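Segregation and condensation protein A (Thermococcus onnurineus, PDB 6IVH) is the kleisin subunit of an archaeal Smc-based condensin, and probably helps link the Smc proteins in chromosome segregation and condensation. Local coordinates at residues I62-A74 against P97-D109. Numbering follows the deposited sequence.
Sequences ILVRMKSEALLYA and PLRRVERYYTFDD
Glu69 OE2 is shared by two arginines that come from different parts of the chain: Arg65, one turn earlier on the same helix, and Arg99, from the loop running across it. The bridge between Glu69 OE2 and Arg99 NE is long, at 3.5 Å, and the carboxylate and guanidinium planes stand 54° apart, so the pairing is a skewed approach to the guanidinium edge instead of a flat two-pronged one. Arg65 NH1 lies 3.2 Å from Glu69 OE2, a weak hydrogen bond within a salt bridge. Arg65 NH1 and Arg99 NE are 4.2 Å apart, and the shared carboxylate probably offsets the closeness of the two positive groups. One face of the Arg99 guanidinium rests on Val101 CG2, and its NH1 donates a weak bond to Tyr105 OH, which may help limit its rotation. Within this N-terminal domain of the kleisin, the contact lays the loop 97-103, leading into strand 104-105, along the last turns of helix 54-72; Tyr105 then pairs with Ile29 in a small antiparallel sheet. The selenomethionine Met66, bent at chi3 (66°), brings CE to 3.7 Å from Tyr105 CZ, the two side chains crossing at about a right angle. Val101 CG1, set anti to the backbone N (chi1 165°), reaches the last turn of the helix, 3.5 Å from Glu69 O, and also meets the edge of the Tyr73 ring. Pro97 CG sits 3.4 Å from Tyr73 OH, so the Tyr73 side chain touches the loop at two places, its CD2 edge at Val101 and its hydroxyl end at Pro97. A serine in place of Tyr73 would probably leave Pro97 without its aromatic neighbour and open a gap beside Val101. Farther along, Ala70 CB packs 4.0 Å from Arg103 CA, while Arg103 NE forms a salt bridge with Asp30 and Arg103 NH1 lies 4.0 Å from Leu71 CD2.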
loop_
_atom_site.group_PDB
_atom_site.type_symbol
_atom_site.label_atom_id
_atom_site.label_comp_id
_atom_site.label_asym_id
_atom_site.label_seq_id
_atom_site.Cartn_x
_atom_site.Cartn_y
_atom_site.Cartn_z
ATOM N N ILE A 62 0.358 -7.639 0.009
ATOM C CA ILE A 62 -1.076 -7.398 0.113
ATOM C C ILE A 62 -1.545 -6.461 -0.994
ATOM O O ILE A 62 -2.574 -6.705 -1.636
ATOM C CB ILE A 62 -1.421 -6.845 1.507
ATOM C CG1 ILE A 62 -1.006 -7.844 2.592
ATOM C CG2 ILE A 62 -2.906 -6.521 1.599
ATOM C CD1 ILE A 62 -1.184 -7.326 4.005
ATOM N N LEU A 63 -0.797 -5.380 -1.240
ATOM C CA LEU A 63 -1.177 -4.442 -2.292
ATOM C C LEU A 63 -1.127 -5.089 -3.669
ATOM O O LEU A 63 -1.919 -4.733 -4.549
ATOM C CB LEU A 63 -0.274 -3.210 -2.253
ATOM C CG LEU A 63 -0.448 -2.301 -1.038
ATOM C CD1 LEU A 63 0.503 -1.116 -1.108
ATOM C CD2 LEU A 63 -1.889 -1.833 -0.933
ATOM N N VAL A 64 -0.207 -6.034 -3.879
ATOM C CA VAL A 64 -0.160 -6.737 -5.156
ATOM C C VAL A 64 -1.418 -7.576 -5.346
ATOM O O VAL A 64 -1.995 -7.615 -6.440
ATOM C CB VAL A 64 1.117 -7.591 -5.252
ATOM C CG1 VAL A 64 1.057 -8.503 -6.469
ATOM C CG2 VAL A 64 2.343 -6.697 -5.328
ATOM N N ARG A 65 -1.871 -8.250 -4.285
ATOM C CA ARG A 65 -3.108 -9.019 -4.381
ATOM C C ARG A 65 -4.313 -8.108 -4.576
ATOM O O ARG A 65 -5.202 -8.409 -5.381
ATOM C CB ARG A 65 -3.293 -9.885 -3.137
ATOM C CG ARG A 65 -4.661 -10.556 -3.066
ATOM C CD ARG A 65 -4.840 -11.349 -1.781
ATOM N NE ARG A 65 -4.643 -10.524 -0.591
ATOM C CZ ARG A 65 -5.581 -9.755 -0.049
ATOM N NH1 ARG A 65 -6.790 -9.693 -0.591
ATOM N NH2 ARG A 65 -5.309 -9.042 1.037
HETATM N N MSE A 66 -4.358 -6.990 -3.857
HETATM C CA MSE A 66 -5.490 -6.077 -3.949
HETATM C C MSE A 66 -5.582 -5.434 -5.328
HETATM O O MSE A 66 -6.670 -5.071 -5.778
HETATM C CB MSE A 66 -5.398 -4.998 -2.867
HETATM C CG MSE A 66 -5.569 -5.539 -1.459
HETATM SE SE MSE A 66 -5.401 -4.168 -0.092
HETATM C CE MSE A 66 -6.982 -3.121 -0.536
ATOM N N LYS A 67 -4.440 -5.296 -6.000
ATOM C CA LYS A 67 -4.439 -4.754 -7.352
ATOM C C LYS A 67 -4.701 -5.822 -8.405
ATOM O O LYS A 67 -5.234 -5.507 -9.475
ATOM C CB LYS A 67 -3.113 -4.042 -7.646
ATOM C CG LYS A 67 -2.135 -4.818 -8.518
ATOM C CD LYS A 67 -1.171 -3.872 -9.224
ATOM C CE LYS A 67 -0.159 -4.625 -10.080
ATOM N NZ LYS A 67 0.802 -5.418 -9.259
ATOM N N SER A 68 -4.348 -7.080 -8.124
ATOM C CA SER A 68 -4.679 -8.158 -9.048
ATOM C C SER A 68 -6.180 -8.410 -9.067
ATOM O O SER A 68 -6.783 -8.559 -10.137
ATOM C CB SER A 68 -3.926 -9.433 -8.667
ATOM O OG SER A 68 -2.527 -9.280 -8.832
ATOM N N GLU A 69 -6.801 -8.462 -7.887
ATOM C CA GLU A 69 -8.245 -8.655 -7.823
ATOM C C GLU A 69 -8.985 -7.452 -8.394
ATOM O O GLU A 69 -10.029 -7.607 -9.036
ATOM C CB GLU A 69 -8.671 -8.926 -6.381
ATOM C CG GLU A 69 -7.905 -10.063 -5.722
ATOM C CD GLU A 69 -8.256 -10.235 -4.256
ATOM O OE1 GLU A 69 -8.654 -11.354 -3.867
ATOM O OE2 GLU A 69 -8.133 -9.252 -3.492
ATOM N N ALA A 70 -8.457 -6.245 -8.179
ATOM C CA ALA A 70 -9.077 -5.059 -8.760
ATOM C C ALA A 70 -9.088 -5.133 -10.281
ATOM O O ALA A 70 -10.074 -4.750 -10.922
ATOM C CB ALA A 70 -8.351 -3.800 -8.292
ATOM N N LEU A 71 -8.000 -5.625 -10.878
ATOM C CA LEU A 71 -7.957 -5.769 -12.328
ATOM C C LEU A 71 -8.878 -6.881 -12.810
ATOM O O LEU A 71 -9.451 -6.778 -13.901
ATOM C CB LEU A 71 -6.526 -6.036 -12.787
ATOM C CG LEU A 71 -5.604 -4.822 -12.822
ATOM C CD1 LEU A 71 -4.163 -5.278 -12.861
ATOM C CD2 LEU A 71 -5.925 -3.945 -14.022
ATOM N N LEU A 72 -9.027 -7.947 -12.023
ATOM C CA LEU A 72 -9.902 -9.046 -12.407
ATOM C C LEU A 72 -11.371 -8.751 -12.141
ATOM O O LEU A 72 -12.236 -9.405 -12.732
ATOM C CB LEU A 72 -9.492 -10.324 -11.671
ATOM C CG LEU A 72 -8.106 -10.890 -11.992
ATOM C CD1 LEU A 72 -7.822 -12.119 -11.148
ATOM C CD2 LEU A 72 -7.984 -11.214 -13.473
ATOM N N TYR A 73 -11.674 -7.784 -11.273
ATOM C CA TYR A 73 -13.051 -7.429 -10.920
ATOM C C TYR A 73 -13.193 -5.914 -11.054
ATOM O O TYR A 73 -12.931 -5.174 -10.101
ATOM C CB TYR A 73 -13.397 -7.916 -9.514
ATOM C CG TYR A 73 -12.951 -9.337 -9.238
ATOM C CD1 TYR A 73 -13.448 -10.400 -9.981
ATOM C CD2 TYR A 73 -12.038 -9.617 -8.228
ATOM C CE1 TYR A 73 -13.041 -11.701 -9.733
ATOM C CE2 TYR A 73 -11.623 -10.913 -7.974
ATOM C CZ TYR A 73 -12.129 -11.950 -8.728
ATOM O OH TYR A 73 -11.723 -13.240 -8.475
ATOM N N ALA A 74 -13.612 -5.467 -12.238
ATOM C CA ALA A 74 -13.761 -4.047 -12.558
ATOM C C ALA A 74 -12.456 -3.284 -12.341
ATOM O O ALA A 74 -11.480 -3.482 -13.068
ATOM C CB ALA A 74 -14.886 -3.423 -11.733
ATOM N N PRO A 97 -11.142 -13.594 -4.645
ATOM C CA PRO A 97 -12.146 -12.649 -4.152
ATOM C C PRO A 97 -12.483 -12.853 -2.675
ATOM O O PRO A 97 -11.660 -12.531 -1.814
ATOM C CB PRO A 97 -13.361 -12.942 -5.039
ATOM C CG PRO A 97 -13.139 -14.344 -5.592
ATOM C CD PRO A 97 -11.763 -14.812 -5.188
ATOM N N LEU A 98 -13.674 -13.386 -2.403
ATOM C CA LEU A 98 -14.185 -13.578 -1.044
ATOM C C LEU A 98 -14.086 -12.272 -0.252
ATOM O O LEU A 98 -13.567 -12.208 0.864
ATOM C CB LEU A 98 -13.477 -14.763 -0.360
ATOM C CG LEU A 98 -13.606 -15.207 1.115
ATOM C CD1 LEU A 98 -12.522 -14.672 2.083
ATOM C CD2 LEU A 98 -15.029 -14.987 1.649
ATOM N N ARG A 99 -14.592 -11.208 -0.874
ATOM C CA ARG A 99 -14.726 -9.879 -0.286
ATOM C C ARG A 99 -15.316 -8.978 -1.362
ATOM O O ARG A 99 -15.319 -9.318 -2.549
ATOM C CB ARG A 99 -13.400 -9.293 0.219
ATOM C CG ARG A 99 -12.451 -8.831 -0.881
ATOM C CD ARG A 99 -11.296 -8.015 -0.308
ATOM N NE ARG A 99 -10.371 -7.559 -1.343
ATOM C CZ ARG A 99 -10.454 -6.382 -1.959
ATOM N NH1 ARG A 99 -11.419 -5.530 -1.637
ATOM N NH2 ARG A 99 -9.568 -6.053 -2.891
ATOM N N ARG A 100 -15.822 -7.826 -0.931
ATOM C CA ARG A 100 -16.211 -6.769 -1.861
ATOM C C ARG A 100 -14.938 -6.151 -2.425
ATOM O O ARG A 100 -14.281 -5.342 -1.766
ATOM C CB ARG A 100 -17.074 -5.726 -1.162
ATOM C CG ARG A 100 -18.058 -5.012 -2.075
ATOM C CD ARG A 100 -19.010 -4.145 -1.271
ATOM N NE ARG A 100 -19.630 -4.913 -0.199
ATOM C CZ ARG A 100 -20.795 -5.542 -0.307
ATOM N NH1 ARG A 100 -21.478 -5.492 -1.441
ATOM N NH2 ARG A 100 -21.275 -6.223 0.718
ATOM N N VAL A 101 -14.574 -6.544 -3.641
ATOM C CA VAL A 101 -13.327 -6.096 -4.252
ATOM C C VAL A 101 -13.539 -4.716 -4.861
ATOM O O VAL A 101 -14.330 -4.553 -5.797
ATOM C CB VAL A 101 -12.833 -7.097 -5.306
ATOM C CG1 VAL A 101 -11.761 -6.463 -6.175
ATOM C CG2 VAL A 101 -12.289 -8.344 -4.629
ATOM N N GLU A 102 -12.835 -3.720 -4.328
ATOM C CA GLU A 102 -12.906 -2.349 -4.809
ATOM C C GLU A 102 -11.635 -2.013 -5.581
ATOM O O GLU A 102 -10.551 -2.522 -5.280
ATOM C CB GLU A 102 -13.086 -1.365 -3.641
ATOM C CG GLU A 102 -13.992 -1.866 -2.510
ATOM C CD GLU A 102 -15.407 -1.311 -2.579
ATOM O OE1 GLU A 102 -16.032 -1.154 -1.512
ATOM O OE2 GLU A 102 -15.897 -1.062 -3.698
ATOM N N ARG A 103 -11.776 -1.141 -6.579
ATOM C CA ARG A 103 -10.621 -0.613 -7.292
ATOM C C ARG A 103 -10.177 0.751 -6.778
ATOM O O ARG A 103 -8.974 1.024 -6.742
ATOM C CB ARG A 103 -10.912 -0.521 -8.796
ATOM C CG ARG A 103 -9.940 0.369 -9.559
ATOM C CD ARG A 103 -9.348 -0.321 -10.768
ATOM N NE ARG A 103 -8.188 0.413 -11.262
ATOM C CZ ARG A 103 -7.640 0.229 -12.457
ATOM N NH1 ARG A 103 -8.152 -0.668 -13.287
ATOM N NH2 ARG A 103 -6.585 0.944 -12.822
ATOM N N TYR A 104 -11.111 1.598 -6.355
ATOM C CA TYR A 104 -10.798 2.934 -5.868
ATOM C C TYR A 104 -11.103 3.027 -4.378
ATOM O O TYR A 104 -12.176 2.611 -3.930
ATOM C CB TYR A 104 -11.576 3.994 -6.650
ATOM C CG TYR A 104 -11.203 4.045 -8.116
ATOM C CD1 TYR A 104 -10.164 4.855 -8.562
ATOM C CD2 TYR A 104 -11.880 3.275 -9.052
ATOM C CE1 TYR A 104 -9.816 4.899 -9.901
ATOM C CE2 TYR A 104 -11.540 3.313 -10.393
ATOM C CZ TYR A 104 -10.507 4.125 -10.811
ATOM O OH TYR A 104 -10.169 4.163 -12.145
ATOM N N TYR A 105 -10.152 3.571 -3.618
ATOM C CA TYR A 105 -10.268 3.710 -2.174
ATOM C C TYR A 105 -10.024 5.156 -1.766
ATOM O O TYR A 105 -9.406 5.936 -2.494
ATOM C CB TYR A 105 -9.261 2.818 -1.425
ATOM C CG TYR A 105 -9.562 1.339 -1.445
ATOM C CD1 TYR A 105 -10.022 0.690 -0.306
ATOM C CD2 TYR A 105 -9.370 0.587 -2.595
ATOM C CE1 TYR A 105 -10.290 -0.663 -0.316
ATOM C CE2 TYR A 105 -9.636 -0.767 -2.614
ATOM C CZ TYR A 105 -10.095 -1.386 -1.474
ATOM O OH TYR A 105 -10.360 -2.736 -1.494
ATOM N N THR A 106 -10.518 5.501 -0.583
ATOM C CA THR A 106 -10.043 6.686 0.109
ATOM C C THR A 106 -8.868 6.294 1.002
ATOM O O THR A 106 -8.606 5.114 1.243
ATOM C CB THR A 106 -11.160 7.335 0.929
ATOM O OG1 THR A 106 -11.641 6.411 1.911
ATOM C CG2 THR A 106 -12.308 7.754 0.021
ATOM N N PHE A 107 -8.146 7.304 1.492
ATOM C CA PHE A 107 -6.933 7.014 2.249
ATOM C C PHE A 107 -7.251 6.323 3.570
ATOM O O PHE A 107 -6.576 5.359 3.945
ATOM C CB PHE A 107 -6.134 8.293 2.489
ATOM C CG PHE A 107 -4.763 8.044 3.046
ATOM C CD1 PHE A 107 -4.459 8.380 4.354
ATOM C CD2 PHE A 107 -3.784 7.452 2.265
ATOM C CE1 PHE A 107 -3.198 8.144 4.868
ATOM C CE2 PHE A 107 -2.523 7.211 2.773
ATOM C CZ PHE A 107 -2.229 7.560 4.076
ATOM N N ASP A 108 -8.274 6.795 4.286
ATOM C CA ASP A 108 -8.653 6.138 5.533
ATOM C C ASP A 108 -9.206 4.741 5.284
ATOM O O ASP A 108 -8.979 3.835 6.094
ATOM C CB ASP A 108 -9.671 6.988 6.295
ATOM C CG ASP A 108 -9.112 8.334 6.716
ATOM O OD1 ASP A 108 -8.288 8.372 7.655
ATOM O OD2 ASP A 108 -9.500 9.357 6.112
ATOM N N ASP A 109 -9.926 4.543 4.176
ATOM C CA ASP A 109 -10.446 3.215 3.861
ATOM C C ASP A 109 -9.320 2.245 3.524
ATOM O O ASP A 109 -9.325 1.096 3.985
ATOM C CB ASP A 109 -11.448 3.296 2.709
ATOM C CG ASP A 109 -12.831 3.715 3.166
ATOM O OD1 ASP A 109 -13.245 3.300 4.271
ATOM O OD2 ASP A 109 -13.509 4.454 2.420
#